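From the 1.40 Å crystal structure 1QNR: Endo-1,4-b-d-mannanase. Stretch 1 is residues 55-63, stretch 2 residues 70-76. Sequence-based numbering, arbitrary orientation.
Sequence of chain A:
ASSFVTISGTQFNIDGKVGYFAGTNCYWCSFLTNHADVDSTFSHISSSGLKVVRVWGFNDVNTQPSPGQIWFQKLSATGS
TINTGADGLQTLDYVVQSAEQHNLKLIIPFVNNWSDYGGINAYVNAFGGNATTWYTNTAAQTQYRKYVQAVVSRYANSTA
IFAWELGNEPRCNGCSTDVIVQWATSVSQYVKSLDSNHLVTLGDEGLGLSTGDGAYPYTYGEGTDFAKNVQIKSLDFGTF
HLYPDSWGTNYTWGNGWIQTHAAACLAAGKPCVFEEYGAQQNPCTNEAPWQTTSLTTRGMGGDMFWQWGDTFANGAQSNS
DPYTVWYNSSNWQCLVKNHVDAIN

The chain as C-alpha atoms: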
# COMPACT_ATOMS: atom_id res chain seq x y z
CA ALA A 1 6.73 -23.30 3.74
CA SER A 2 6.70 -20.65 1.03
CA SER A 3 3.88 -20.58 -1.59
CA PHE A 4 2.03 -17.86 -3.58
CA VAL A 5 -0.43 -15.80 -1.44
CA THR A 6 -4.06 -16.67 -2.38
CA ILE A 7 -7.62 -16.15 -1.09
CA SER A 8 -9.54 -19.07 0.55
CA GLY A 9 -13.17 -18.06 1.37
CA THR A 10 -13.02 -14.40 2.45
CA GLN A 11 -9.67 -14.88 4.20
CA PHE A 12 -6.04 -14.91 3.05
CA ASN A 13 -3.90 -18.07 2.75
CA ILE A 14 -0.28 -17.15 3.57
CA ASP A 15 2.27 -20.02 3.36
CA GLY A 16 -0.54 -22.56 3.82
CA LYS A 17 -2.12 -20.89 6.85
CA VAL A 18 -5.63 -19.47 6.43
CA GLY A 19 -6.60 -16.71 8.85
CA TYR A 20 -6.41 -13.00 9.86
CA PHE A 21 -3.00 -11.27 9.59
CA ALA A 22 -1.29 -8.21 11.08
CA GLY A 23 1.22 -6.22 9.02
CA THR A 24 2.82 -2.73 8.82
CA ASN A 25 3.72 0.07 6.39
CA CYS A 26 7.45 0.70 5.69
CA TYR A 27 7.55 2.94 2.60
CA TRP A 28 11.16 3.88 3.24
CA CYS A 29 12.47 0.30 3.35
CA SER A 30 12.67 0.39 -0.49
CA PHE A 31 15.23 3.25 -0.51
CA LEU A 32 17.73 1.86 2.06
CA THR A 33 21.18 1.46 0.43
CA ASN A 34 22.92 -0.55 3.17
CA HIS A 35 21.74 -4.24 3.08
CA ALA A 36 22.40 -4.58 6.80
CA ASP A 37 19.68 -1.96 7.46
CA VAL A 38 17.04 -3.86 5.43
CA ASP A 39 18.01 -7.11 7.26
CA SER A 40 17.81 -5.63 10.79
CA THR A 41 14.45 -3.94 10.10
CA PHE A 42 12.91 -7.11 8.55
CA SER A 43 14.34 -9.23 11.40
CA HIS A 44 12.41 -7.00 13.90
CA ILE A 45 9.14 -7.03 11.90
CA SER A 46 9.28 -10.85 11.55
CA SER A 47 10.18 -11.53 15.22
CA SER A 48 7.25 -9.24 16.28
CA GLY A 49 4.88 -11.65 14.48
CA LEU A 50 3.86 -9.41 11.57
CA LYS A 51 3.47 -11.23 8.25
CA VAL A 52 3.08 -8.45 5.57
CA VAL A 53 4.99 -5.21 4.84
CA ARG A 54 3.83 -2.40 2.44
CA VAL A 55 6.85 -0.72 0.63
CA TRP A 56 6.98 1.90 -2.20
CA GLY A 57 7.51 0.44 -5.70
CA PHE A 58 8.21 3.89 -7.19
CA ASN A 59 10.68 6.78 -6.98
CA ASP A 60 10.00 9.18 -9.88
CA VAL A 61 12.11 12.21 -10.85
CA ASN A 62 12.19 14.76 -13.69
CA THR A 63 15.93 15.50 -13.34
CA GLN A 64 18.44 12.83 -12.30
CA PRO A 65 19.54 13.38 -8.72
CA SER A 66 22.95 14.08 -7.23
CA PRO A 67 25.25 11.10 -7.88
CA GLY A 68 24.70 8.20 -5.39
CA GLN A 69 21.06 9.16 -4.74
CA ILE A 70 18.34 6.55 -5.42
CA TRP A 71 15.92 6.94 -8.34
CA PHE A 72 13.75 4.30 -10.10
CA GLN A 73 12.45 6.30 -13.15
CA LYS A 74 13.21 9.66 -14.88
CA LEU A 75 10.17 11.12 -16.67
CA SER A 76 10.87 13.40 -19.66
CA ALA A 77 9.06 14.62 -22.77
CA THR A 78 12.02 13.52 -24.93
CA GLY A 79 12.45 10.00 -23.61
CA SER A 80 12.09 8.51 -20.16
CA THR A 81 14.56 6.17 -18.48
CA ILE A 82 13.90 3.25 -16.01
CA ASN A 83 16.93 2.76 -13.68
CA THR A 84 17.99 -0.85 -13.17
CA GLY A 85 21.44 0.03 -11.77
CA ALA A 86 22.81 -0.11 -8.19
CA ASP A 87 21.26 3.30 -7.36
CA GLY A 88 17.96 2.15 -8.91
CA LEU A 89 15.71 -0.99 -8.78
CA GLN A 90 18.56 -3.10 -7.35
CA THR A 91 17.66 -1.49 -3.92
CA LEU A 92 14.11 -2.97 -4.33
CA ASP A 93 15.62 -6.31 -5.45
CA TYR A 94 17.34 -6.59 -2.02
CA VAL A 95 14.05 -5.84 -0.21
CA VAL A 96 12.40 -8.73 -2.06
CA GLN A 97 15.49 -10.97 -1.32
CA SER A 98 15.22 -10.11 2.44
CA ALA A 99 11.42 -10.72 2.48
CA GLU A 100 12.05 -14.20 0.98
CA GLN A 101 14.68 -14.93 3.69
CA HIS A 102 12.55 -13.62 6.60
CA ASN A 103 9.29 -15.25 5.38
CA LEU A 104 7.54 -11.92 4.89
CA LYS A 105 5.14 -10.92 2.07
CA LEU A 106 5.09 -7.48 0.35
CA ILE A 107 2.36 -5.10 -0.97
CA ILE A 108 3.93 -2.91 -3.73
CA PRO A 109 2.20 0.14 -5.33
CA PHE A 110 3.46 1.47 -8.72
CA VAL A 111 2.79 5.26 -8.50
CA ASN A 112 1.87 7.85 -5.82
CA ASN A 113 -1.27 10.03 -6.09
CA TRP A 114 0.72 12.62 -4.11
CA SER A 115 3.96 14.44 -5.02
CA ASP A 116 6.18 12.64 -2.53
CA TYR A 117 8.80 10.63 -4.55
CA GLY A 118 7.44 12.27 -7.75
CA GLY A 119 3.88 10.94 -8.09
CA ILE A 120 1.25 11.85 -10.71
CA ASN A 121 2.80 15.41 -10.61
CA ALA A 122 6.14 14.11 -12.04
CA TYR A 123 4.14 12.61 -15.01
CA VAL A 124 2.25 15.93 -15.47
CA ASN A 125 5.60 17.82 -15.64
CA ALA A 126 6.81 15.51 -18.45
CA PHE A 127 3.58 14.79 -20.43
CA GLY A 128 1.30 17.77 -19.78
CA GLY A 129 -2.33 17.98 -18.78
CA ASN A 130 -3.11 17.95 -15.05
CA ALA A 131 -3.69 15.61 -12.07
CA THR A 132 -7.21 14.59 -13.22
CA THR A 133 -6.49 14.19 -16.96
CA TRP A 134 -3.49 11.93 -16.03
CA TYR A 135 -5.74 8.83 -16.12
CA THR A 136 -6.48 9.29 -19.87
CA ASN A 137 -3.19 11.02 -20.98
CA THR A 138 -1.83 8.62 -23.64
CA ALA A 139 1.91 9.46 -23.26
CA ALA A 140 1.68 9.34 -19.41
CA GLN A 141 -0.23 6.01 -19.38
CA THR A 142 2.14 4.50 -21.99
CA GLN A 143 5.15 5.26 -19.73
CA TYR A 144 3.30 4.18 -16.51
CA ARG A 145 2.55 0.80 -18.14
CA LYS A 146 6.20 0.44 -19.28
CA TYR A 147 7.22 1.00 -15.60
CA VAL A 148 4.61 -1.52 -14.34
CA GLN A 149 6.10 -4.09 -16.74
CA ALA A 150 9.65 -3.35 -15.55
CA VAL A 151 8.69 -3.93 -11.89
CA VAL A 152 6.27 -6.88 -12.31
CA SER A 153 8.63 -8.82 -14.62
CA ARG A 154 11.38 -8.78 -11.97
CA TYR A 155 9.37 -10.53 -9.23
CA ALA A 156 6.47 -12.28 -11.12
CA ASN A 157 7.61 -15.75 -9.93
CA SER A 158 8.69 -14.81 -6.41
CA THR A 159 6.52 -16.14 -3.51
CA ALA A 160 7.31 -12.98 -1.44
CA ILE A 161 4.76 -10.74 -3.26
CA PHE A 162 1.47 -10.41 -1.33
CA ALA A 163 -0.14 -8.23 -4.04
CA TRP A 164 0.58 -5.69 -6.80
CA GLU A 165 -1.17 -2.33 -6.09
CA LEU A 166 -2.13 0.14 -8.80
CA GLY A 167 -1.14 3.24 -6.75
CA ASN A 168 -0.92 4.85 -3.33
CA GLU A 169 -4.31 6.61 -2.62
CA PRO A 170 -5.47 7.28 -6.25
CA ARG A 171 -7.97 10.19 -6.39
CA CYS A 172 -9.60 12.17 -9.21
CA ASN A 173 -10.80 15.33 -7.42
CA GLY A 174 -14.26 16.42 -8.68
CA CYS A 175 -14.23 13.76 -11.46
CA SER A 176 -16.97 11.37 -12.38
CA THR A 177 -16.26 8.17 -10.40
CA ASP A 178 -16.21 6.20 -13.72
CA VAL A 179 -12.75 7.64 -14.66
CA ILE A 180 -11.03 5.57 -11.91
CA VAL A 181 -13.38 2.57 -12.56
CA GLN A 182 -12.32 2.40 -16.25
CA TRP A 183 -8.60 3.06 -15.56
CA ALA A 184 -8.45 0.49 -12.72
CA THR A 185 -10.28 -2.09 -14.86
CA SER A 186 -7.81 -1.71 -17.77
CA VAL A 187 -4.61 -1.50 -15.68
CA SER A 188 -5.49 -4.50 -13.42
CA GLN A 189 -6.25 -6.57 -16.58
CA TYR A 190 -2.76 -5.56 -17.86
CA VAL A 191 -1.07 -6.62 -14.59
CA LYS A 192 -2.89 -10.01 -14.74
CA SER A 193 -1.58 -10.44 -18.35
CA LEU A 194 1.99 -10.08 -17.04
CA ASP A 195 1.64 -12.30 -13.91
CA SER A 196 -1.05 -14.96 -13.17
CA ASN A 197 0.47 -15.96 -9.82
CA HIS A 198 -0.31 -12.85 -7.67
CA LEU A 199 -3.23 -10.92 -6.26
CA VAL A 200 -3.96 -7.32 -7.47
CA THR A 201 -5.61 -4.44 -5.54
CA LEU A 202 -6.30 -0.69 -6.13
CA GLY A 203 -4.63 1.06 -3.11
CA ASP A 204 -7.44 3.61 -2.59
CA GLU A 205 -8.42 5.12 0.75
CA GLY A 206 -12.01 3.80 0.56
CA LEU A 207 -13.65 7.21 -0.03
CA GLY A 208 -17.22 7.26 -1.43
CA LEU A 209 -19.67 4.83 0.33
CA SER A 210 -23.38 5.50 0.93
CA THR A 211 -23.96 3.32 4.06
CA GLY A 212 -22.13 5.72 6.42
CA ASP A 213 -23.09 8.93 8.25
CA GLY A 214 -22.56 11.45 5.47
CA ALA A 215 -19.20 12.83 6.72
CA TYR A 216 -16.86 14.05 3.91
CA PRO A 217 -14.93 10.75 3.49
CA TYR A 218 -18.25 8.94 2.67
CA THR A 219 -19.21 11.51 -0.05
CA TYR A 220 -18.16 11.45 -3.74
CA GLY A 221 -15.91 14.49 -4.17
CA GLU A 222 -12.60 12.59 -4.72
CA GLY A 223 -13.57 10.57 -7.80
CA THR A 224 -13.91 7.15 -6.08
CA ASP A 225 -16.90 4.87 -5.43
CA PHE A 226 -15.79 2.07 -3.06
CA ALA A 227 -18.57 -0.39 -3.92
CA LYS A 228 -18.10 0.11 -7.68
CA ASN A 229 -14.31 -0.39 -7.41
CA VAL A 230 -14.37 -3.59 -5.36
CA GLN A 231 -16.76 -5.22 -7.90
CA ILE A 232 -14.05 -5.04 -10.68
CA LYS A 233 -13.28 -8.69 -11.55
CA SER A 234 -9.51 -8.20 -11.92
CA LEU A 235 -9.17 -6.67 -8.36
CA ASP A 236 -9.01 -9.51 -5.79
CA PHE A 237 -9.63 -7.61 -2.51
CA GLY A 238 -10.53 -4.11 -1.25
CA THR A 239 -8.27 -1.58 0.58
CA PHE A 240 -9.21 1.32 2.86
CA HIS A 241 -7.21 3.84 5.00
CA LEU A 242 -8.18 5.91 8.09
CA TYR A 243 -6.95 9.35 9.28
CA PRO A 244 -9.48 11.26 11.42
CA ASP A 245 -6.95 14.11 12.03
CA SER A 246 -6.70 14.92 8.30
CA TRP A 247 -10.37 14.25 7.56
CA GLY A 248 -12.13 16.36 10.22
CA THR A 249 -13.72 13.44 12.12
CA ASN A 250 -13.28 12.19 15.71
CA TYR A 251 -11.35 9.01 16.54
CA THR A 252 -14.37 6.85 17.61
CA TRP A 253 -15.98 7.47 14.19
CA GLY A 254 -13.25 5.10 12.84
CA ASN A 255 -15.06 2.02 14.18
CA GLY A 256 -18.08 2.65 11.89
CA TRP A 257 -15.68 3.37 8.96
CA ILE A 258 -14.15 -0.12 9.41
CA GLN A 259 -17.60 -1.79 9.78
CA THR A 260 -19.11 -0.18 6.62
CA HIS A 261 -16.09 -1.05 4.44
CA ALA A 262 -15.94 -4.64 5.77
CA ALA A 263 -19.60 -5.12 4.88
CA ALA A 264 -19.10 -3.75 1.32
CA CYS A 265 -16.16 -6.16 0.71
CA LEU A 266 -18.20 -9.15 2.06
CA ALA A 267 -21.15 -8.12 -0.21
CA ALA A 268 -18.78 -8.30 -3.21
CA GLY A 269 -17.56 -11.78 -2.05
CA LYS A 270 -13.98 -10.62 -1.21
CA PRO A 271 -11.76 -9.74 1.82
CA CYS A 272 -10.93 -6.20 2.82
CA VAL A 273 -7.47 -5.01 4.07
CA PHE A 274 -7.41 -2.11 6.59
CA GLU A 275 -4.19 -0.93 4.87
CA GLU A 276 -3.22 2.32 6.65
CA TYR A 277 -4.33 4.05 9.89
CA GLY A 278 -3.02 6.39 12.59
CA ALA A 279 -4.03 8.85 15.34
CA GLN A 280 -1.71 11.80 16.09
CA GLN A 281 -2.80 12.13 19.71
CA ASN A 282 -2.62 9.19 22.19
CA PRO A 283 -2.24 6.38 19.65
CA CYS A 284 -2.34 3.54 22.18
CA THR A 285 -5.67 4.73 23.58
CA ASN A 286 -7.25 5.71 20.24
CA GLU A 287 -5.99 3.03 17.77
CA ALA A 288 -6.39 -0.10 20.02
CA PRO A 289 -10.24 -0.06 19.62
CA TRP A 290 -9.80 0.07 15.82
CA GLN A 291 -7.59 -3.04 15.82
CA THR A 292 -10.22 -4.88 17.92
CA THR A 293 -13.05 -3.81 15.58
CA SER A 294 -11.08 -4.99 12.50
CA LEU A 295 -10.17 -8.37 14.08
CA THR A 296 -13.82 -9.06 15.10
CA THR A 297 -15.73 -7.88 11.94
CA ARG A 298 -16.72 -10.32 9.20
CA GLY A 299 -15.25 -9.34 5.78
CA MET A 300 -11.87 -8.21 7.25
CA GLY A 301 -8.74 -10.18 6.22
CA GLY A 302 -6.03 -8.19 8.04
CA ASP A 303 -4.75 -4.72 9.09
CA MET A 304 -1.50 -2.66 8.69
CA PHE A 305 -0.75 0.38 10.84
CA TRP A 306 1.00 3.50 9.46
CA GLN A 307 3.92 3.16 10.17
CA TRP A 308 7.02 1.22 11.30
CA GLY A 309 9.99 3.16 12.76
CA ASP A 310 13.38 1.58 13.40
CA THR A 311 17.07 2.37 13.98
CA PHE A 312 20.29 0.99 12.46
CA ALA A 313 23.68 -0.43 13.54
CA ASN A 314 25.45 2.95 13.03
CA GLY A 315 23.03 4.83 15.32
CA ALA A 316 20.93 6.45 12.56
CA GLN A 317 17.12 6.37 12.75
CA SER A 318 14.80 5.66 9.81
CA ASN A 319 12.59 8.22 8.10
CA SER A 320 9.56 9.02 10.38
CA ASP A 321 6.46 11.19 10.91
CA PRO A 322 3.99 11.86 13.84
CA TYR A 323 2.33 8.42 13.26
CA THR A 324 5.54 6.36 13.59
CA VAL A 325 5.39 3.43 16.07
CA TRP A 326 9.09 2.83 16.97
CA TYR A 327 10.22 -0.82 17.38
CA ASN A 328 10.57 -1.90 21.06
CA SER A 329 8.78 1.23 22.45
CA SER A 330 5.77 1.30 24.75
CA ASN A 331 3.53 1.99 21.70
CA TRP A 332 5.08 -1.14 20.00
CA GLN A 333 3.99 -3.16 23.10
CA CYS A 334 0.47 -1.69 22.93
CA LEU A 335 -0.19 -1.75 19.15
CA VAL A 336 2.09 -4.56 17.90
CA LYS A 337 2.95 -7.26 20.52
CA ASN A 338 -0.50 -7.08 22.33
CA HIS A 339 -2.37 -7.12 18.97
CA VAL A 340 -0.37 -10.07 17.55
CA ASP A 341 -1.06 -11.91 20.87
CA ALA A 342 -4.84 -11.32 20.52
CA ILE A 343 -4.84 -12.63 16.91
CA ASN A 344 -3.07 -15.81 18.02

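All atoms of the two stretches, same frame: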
# COMPACT_ATOMS: atom_id res chain seq x y z
N VAL A 55 5.60 -1.53 0.97
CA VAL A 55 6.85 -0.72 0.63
C VAL A 55 6.56 0.05 -0.65
O VAL A 55 5.78 -0.45 -1.51
CB VAL A 55 8.08 -1.66 0.50
CG1 VAL A 55 8.29 -2.45 1.81
CG2 VAL A 55 8.01 -2.62 -0.69
N TRP A 56 7.23 1.20 -0.87
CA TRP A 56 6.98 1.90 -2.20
C TRP A 56 7.65 1.15 -3.35
O TRP A 56 8.84 0.79 -3.32
CB TRP A 56 7.48 3.35 -2.15
CG TRP A 56 6.59 4.32 -1.39
CD1 TRP A 56 6.94 5.64 -1.22
CD2 TRP A 56 5.28 4.16 -0.78
NE1 TRP A 56 5.91 6.31 -0.60
CE2 TRP A 56 4.89 5.43 -0.30
CE3 TRP A 56 4.41 3.04 -0.60
CZ2 TRP A 56 3.65 5.69 0.33
CZ3 TRP A 56 3.17 3.33 0.06
CH2 TRP A 56 2.77 4.63 0.54
N GLY A 57 6.92 1.02 -4.47
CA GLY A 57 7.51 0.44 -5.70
C GLY A 57 7.83 1.49 -6.75
O GLY A 57 8.08 1.10 -7.93
N PHE A 58 7.94 2.76 -6.34
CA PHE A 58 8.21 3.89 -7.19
C PHE A 58 9.18 4.86 -6.52
O PHE A 58 9.31 4.91 -5.30
CB PHE A 58 6.87 4.69 -7.49
CG PHE A 58 6.10 5.10 -6.22
CD1 PHE A 58 6.47 6.29 -5.52
CD2 PHE A 58 5.07 4.32 -5.72
CE1 PHE A 58 5.78 6.62 -4.36
CE2 PHE A 58 4.36 4.67 -4.56
CZ PHE A 58 4.73 5.83 -3.87
N ASN A 59 9.86 5.62 -7.42
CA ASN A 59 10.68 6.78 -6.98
C ASN A 59 10.98 7.55 -8.27
O ASN A 59 11.92 7.28 -9.05
CB ASN A 59 11.98 6.29 -6.24
CG ASN A 59 12.70 7.44 -5.57
OD1 ASN A 59 12.72 8.56 -6.09
ND2 ASN A 59 13.36 7.23 -4.41
N ASP A 60 10.05 8.45 -8.61
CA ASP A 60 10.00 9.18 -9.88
C ASP A 60 10.62 10.56 -9.79
O ASP A 60 10.35 11.29 -8.81
CB ASP A 60 8.51 9.34 -10.30
CG ASP A 60 7.87 8.00 -10.62
OD1 ASP A 60 8.51 7.25 -11.47
OD2 ASP A 60 6.75 7.64 -10.12
N VAL A 61 11.42 10.90 -10.79
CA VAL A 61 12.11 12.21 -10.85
C VAL A 61 11.97 12.77 -12.28
O VAL A 61 11.70 12.05 -13.22
CB VAL A 61 13.62 12.07 -10.51
CG1 VAL A 61 13.85 11.53 -9.09
CG2 VAL A 61 14.37 11.24 -11.55
N ASN A 62 12.14 14.09 -12.36
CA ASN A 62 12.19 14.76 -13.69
C ASN A 62 13.62 15.14 -14.05
O ASN A 62 13.94 15.26 -15.24
CB ASN A 62 11.29 16.00 -13.72
CG ASN A 62 9.83 15.62 -13.61
OD1 ASN A 62 9.14 16.05 -12.66
ND2 ASN A 62 9.28 14.82 -14.52
N THR A 63 14.51 15.23 -13.05
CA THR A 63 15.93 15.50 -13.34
C THR A 63 16.68 14.40 -12.56
O THR A 63 16.26 14.18 -11.42
CB THR A 63 16.38 16.89 -12.90
OG1 THR A 63 16.58 16.93 -11.46
CG2 THR A 63 15.39 18.06 -13.00
N ILE A 70 19.21 7.57 -4.79
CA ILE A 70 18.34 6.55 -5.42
C ILE A 70 17.28 7.22 -6.30
O ILE A 70 16.67 8.26 -5.94
CB ILE A 70 17.63 5.75 -4.29
CG1 ILE A 70 18.66 5.06 -3.37
CG2 ILE A 70 16.67 4.70 -4.86
CD1 ILE A 70 19.71 4.31 -4.12
N TRP A 71 17.03 6.59 -7.45
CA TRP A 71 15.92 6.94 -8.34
C TRP A 71 15.49 5.72 -9.14
O TRP A 71 16.41 4.96 -9.55
CB TRP A 71 16.28 8.15 -9.27
CG TRP A 71 17.43 7.92 -10.21
CD1 TRP A 71 18.76 7.91 -9.84
CD2 TRP A 71 17.39 7.69 -11.63
NE1 TRP A 71 19.53 7.71 -10.98
CE2 TRP A 71 18.73 7.54 -12.09
CE3 TRP A 71 16.33 7.55 -12.56
CZ2 TRP A 71 19.00 7.31 -13.43
CZ3 TRP A 71 16.60 7.31 -13.92
CH2 TRP A 71 17.94 7.20 -14.33
N PHE A 72 14.15 5.48 -9.32
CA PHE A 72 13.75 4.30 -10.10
C PHE A 72 13.37 4.72 -11.53
O PHE A 72 13.50 3.86 -12.43
CB PHE A 72 12.58 3.59 -9.43
CG PHE A 72 12.86 2.95 -8.04
CD1 PHE A 72 14.17 2.77 -7.57
CD2 PHE A 72 11.80 2.52 -7.25
CE1 PHE A 72 14.37 2.18 -6.29
CE2 PHE A 72 11.99 1.93 -5.99
CZ PHE A 72 13.30 1.77 -5.54
N GLN A 73 12.87 5.92 -11.78
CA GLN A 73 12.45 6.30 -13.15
C GLN A 73 12.60 7.82 -13.33
O GLN A 73 12.19 8.58 -12.41
CB GLN A 73 10.96 5.85 -13.32
CG GLN A 73 10.39 6.23 -14.71
CD GLN A 73 9.01 5.69 -14.96
OE1 GLN A 73 8.65 5.13 -16.01
NE2 GLN A 73 8.04 5.87 -14.01
N LYS A 74 13.12 8.22 -14.52
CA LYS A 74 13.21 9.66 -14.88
C LYS A 74 12.19 9.88 -15.99
O LYS A 74 12.21 9.18 -17.03
CB LYS A 74 14.64 9.96 -15.37
CG LYS A 74 14.65 11.42 -15.94
CD LYS A 74 16.04 11.84 -16.43
CE LYS A 74 15.88 13.14 -17.23
NZ LYS A 74 17.14 13.51 -17.98
N LEU A 75 11.27 10.80 -15.76
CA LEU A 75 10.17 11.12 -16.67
C LEU A 75 10.49 12.37 -17.47
O LEU A 75 10.70 13.40 -16.86
CB LEU A 75 8.85 11.28 -15.87
CG LEU A 75 8.45 9.92 -15.19
CD1 LEU A 75 7.37 10.16 -14.17
CD2 LEU A 75 8.04 8.90 -16.26
N SER A 76 10.52 12.24 -18.79
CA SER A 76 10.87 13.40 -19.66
C SER A 76 10.04 13.30 -20.94
O SER A 76 9.91 12.23 -21.57
CB SER A 76 12.39 13.17 -20.00
OG SER A 76 12.77 13.96 -21.07
O HOH W 1 15.17 9.13 -2.98
O HOH W 2 12.19 15.84 -17.52

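How does the stretch begin its contact before any strand forms? Val-55 stays out of reach, and the side chains of Trp-56 and Phe-58 lead away, so it is backbone that meets the Phe-72 ring: Trp-56 O lies at the ring's edge, and Phe-58 C comes within 3.6 Å of Phe-72 CD2.

What does Asn-59 contribute? Its carbonyl O accepts two hydrogen bonds, from Phe-72 N at 2.9 Å and Gln-73 N at 3.2 Å. Its side chain points toward the other stretch, laying CB over a face of the Phe-72 ring, while ND2 donates to a water that reaches Ile-70 O weakly.

How are the strands joined? Asp-60 and Val-61 pair in parallel with Gln-73 and Lys-74. Val-61 N donates to Gln-73 O and Val-61 O accepts from Leu-75 N, both at 2.9 Å. On one face the extended Gln-73 sends NE2 to Asp-60 OD1 at 2.9 Å, an amide meeting a buried carboxylate. On the other, branched Val-61 packs its CG1 4.2 Å from Trp-71 CB.

What closes the contact? Asn-62 starts away, yet its amide turns back, and ND2 donates to Leu-75 O at 3.1 Å. A water bridges that same carbonyl and Asn-62 O. Altogether 582 Å² is buried.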